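Local coordinates for galactose-1-phosphate uridylyltransferase (Pyrobaculum aerophilum str. IM2, PDB 6K9Z), which probably transfers uridylyl groups between UDP-glucose and hexose 1-phosphates such as galactose 1-phosphate, and binds zinc, at residues P208-S213 / E217-E222. The protein carries 1 engineered substitution. Sequence-based numbering, arbitrary orientation.
Sequences PKRHRS and ELTDEE. With ZN (zinc ion), chain D.
Arg212 reaches across to Leu218 and Glu222, and its side chain is worth following outward. Arg212 CB lies 4.1 Å from Leu218 CD2, and Arg212 CG packs closer on that methyl, at 3.8 Å. A bend at chi2 (-68°) then carries CD past CB of Glu217 and brings the guanidinium to Glu222. There Arg212 NE gives a nearly straight bond, 3.0 Å and 168°, to the syn lone pair of Glu222 OE2, which lies in the guanidinium plane; NE and NH2 each add a weak bond to OE1. NH1 binds a water shared with Glu217 OE2 and His211 O, while Glu217 O sits over one guanidinium face. Glu222 OE1 is also held by Thr219 N (2.8 Å) and OG1, and Thr219 OG1 accepts from Glu222 N, completing a capping box. Arg210, its NH1 bonded to Asn189, makes a long, charge-only salt bridge from NE to Glu222 OE2 (3.6 Å), which lies well out of its guanidinium plane. In place of Glu222, an alanine would probably leave both arginines without the carboxylate they share. Beside Arg212, Ser213 N donates to Glu217 OE1 at 2.7 Å. The contact thus ties the loop leaving strand 202-208, whose His211 binds zinc with Cys170, Cys173 and His264, to the N-terminus of helix 220-240.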
loop_
_atom_site.group_PDB
_atom_site.type_symbol
_atom_site.label_atom_id
_atom_site.label_comp_id
_atom_site.label_asym_id
_atom_site.label_seq_id
_atom_site.Cartn_x
_atom_site.Cartn_y
_atom_site.Cartn_z
ATOM N N PRO A 208 -15.948 11.773 14.243
ATOM C CA PRO A 208 -16.745 12.640 15.107
ATOM C C PRO A 208 -18.222 12.489 14.720
ATOM O O PRO A 208 -18.573 12.314 13.532
ATOM C CB PRO A 208 -16.179 14.033 14.796
ATOM C CG PRO A 208 -15.786 13.948 13.326
ATOM C CD PRO A 208 -15.343 12.502 13.123
ATOM N N LYS A 209 -19.083 12.537 15.745
ATOM C CA LYS A 209 -20.536 12.399 15.538
ATOM C C LYS A 209 -21.061 13.677 14.865
ATOM O O LYS A 209 -22.045 13.575 14.153
ATOM C CB LYS A 209 -21.207 12.131 16.884
ATOM C CG LYS A 209 -21.019 10.698 17.363
ATOM C CD LYS A 209 -21.478 10.471 18.801
ATOM C CE LYS A 209 -21.570 8.998 19.142
ATOM N NZ LYS A 209 -22.293 8.772 20.422
ATOM N N ARG A 210 -20.486 14.829 15.184
ATOM C CA ARG A 210 -20.791 16.092 14.484
ATOM C C ARG A 210 -19.965 16.132 13.206
ATOM O O ARG A 210 -18.839 15.647 13.234
ATOM C CB ARG A 210 -20.581 17.302 15.400
ATOM C CG ARG A 210 -21.769 17.532 16.323
ATOM C CD ARG A 210 -21.559 18.806 17.119
ATOM N NE ARG A 210 -20.649 18.409 18.187
ATOM C CZ ARG A 210 -20.344 19.128 19.263
ATOM N NH1 ARG A 210 -19.520 18.615 20.165
ATOM N NH2 ARG A 210 -20.853 20.343 19.422
ATOM N N HIS A 211 -20.549 16.640 12.132
ATOM C CA HIS A 211 -19.792 16.812 10.859
ATOM C C HIS A 211 -18.683 17.824 11.117
ATOM O O HIS A 211 -18.975 19.022 11.353
ATOM C CB HIS A 211 -20.689 17.257 9.703
ATOM C CG HIS A 211 -19.939 17.377 8.410
ATOM N ND1 HIS A 211 -19.835 16.314 7.491
ATOM C CD2 HIS A 211 -19.228 18.419 7.902
ATOM C CE1 HIS A 211 -19.133 16.772 6.436
ATOM N NE2 HIS A 211 -18.742 18.043 6.675
ATOM N N ARG A 212 -17.437 17.353 11.098
ATOM C CA ARG A 212 -16.235 18.205 11.127
ATOM C C ARG A 212 -15.342 17.727 9.992
ATOM O O ARG A 212 -15.268 16.490 9.819
ATOM C CB ARG A 212 -15.497 17.990 12.434
ATOM C CG ARG A 212 -16.348 18.219 13.685
ATOM C CD ARG A 212 -16.714 19.627 13.865
ATOM N NE ARG A 212 -17.248 19.875 15.217
ATOM C CZ ARG A 212 -17.914 20.965 15.545
ATOM N NH1 ARG A 212 -18.193 21.858 14.616
ATOM N NH2 ARG A 212 -18.354 21.153 16.774
ATOM N N SER A 213 -14.685 18.637 9.290
ATOM C CA SER A 213 -13.759 18.237 8.200
ATOM C C SER A 213 -12.302 18.619 8.463
ATOM O O SER A 213 -11.423 18.052 7.741
ATOM C CB SER A 213 -14.238 18.800 6.874
ATOM O OG SER A 213 -14.476 20.181 6.962
ATOM N N GLU A 217 -11.363 22.486 13.562
ATOM C CA GLU A 217 -12.772 22.790 13.889
ATOM C C GLU A 217 -13.146 22.172 15.222
ATOM O O GLU A 217 -14.230 22.540 15.737
ATOM C CB GLU A 217 -13.734 22.227 12.871
ATOM C CG GLU A 217 -13.744 22.945 11.541
ATOM C CD GLU A 217 -14.650 22.190 10.596
ATOM O OE1 GLU A 217 -14.260 21.107 10.183
ATOM O OE2 GLU A 217 -15.807 22.638 10.373
ATOM N N LEU A 218 -12.332 21.284 15.785
ATOM C CA LEU A 218 -12.793 20.515 16.967
ATOM C C LEU A 218 -12.794 21.393 18.228
ATOM O O LEU A 218 -11.828 22.108 18.502
ATOM C CB LEU A 218 -11.954 19.247 17.199
ATOM C CG LEU A 218 -11.973 18.185 16.112
ATOM C CD1 LEU A 218 -11.014 17.087 16.541
ATOM C CD2 LEU A 218 -13.351 17.651 15.889
ATOM N N THR A 219 -13.871 21.323 19.008
ATOM C CA THR A 219 -13.945 22.037 20.293
ATOM C C THR A 219 -13.064 21.364 21.331
ATOM O O THR A 219 -12.693 20.195 21.135
ATOM C CB THR A 219 -15.386 22.093 20.804
ATOM O OG1 THR A 219 -15.777 20.748 21.093
ATOM C CG2 THR A 219 -16.298 22.725 19.773
ATOM N N ASP A 220 -12.831 22.047 22.454
ATOM C CA ASP A 220 -11.984 21.467 23.513
ATOM C C ASP A 220 -12.605 20.161 24.020
ATOM O O ASP A 220 -11.851 19.156 24.249
ATOM C CB ASP A 220 -11.822 22.428 24.682
ATOM C CG ASP A 220 -10.760 21.911 25.620
ATOM O OD1 ASP A 220 -9.572 21.963 25.218
ATOM O OD2 ASP A 220 -11.122 21.406 26.727
ATOM N N GLU A 221 -13.918 20.151 24.158
ATOM C CA GLU A 221 -14.633 18.944 24.620
ATOM C C GLU A 221 -14.444 17.801 23.601
ATOM O O GLU A 221 -14.320 16.613 23.980
ATOM C CB GLU A 221 -16.114 19.268 24.740
ATOM C CG GLU A 221 -16.855 18.229 25.539
ATOM C CD GLU A 221 -16.555 18.236 27.039
ATOM O OE1 GLU A 221 -15.977 19.266 27.531
ATOM O OE2 GLU A 221 -16.893 17.195 27.730
ATOM N N GLU A 222 -14.606 18.115 22.320
ATOM C CA GLU A 222 -14.421 17.099 21.253
ATOM C C GLU A 222 -13.003 16.566 21.333
ATOM O O GLU A 222 -12.816 15.374 21.150
ATOM C CB GLU A 222 -14.780 17.687 19.902
ATOM C CG GLU A 222 -16.272 17.869 19.675
ATOM C CD GLU A 222 -16.512 18.587 18.369
ATOM O OE1 GLU A 222 -15.914 19.650 18.171
ATOM O OE2 GLU A 222 -17.122 17.977 17.486
HETATM ZN ZN ZN D . -20.395 14.315 7.566
HETATM O O HOH W 1 -18.401 15.389 17.305
HETATM O O HOH W 2 -18.228 21.612 11.567
HETATM O O HOH W 3 -16.773 20.869 8.264
#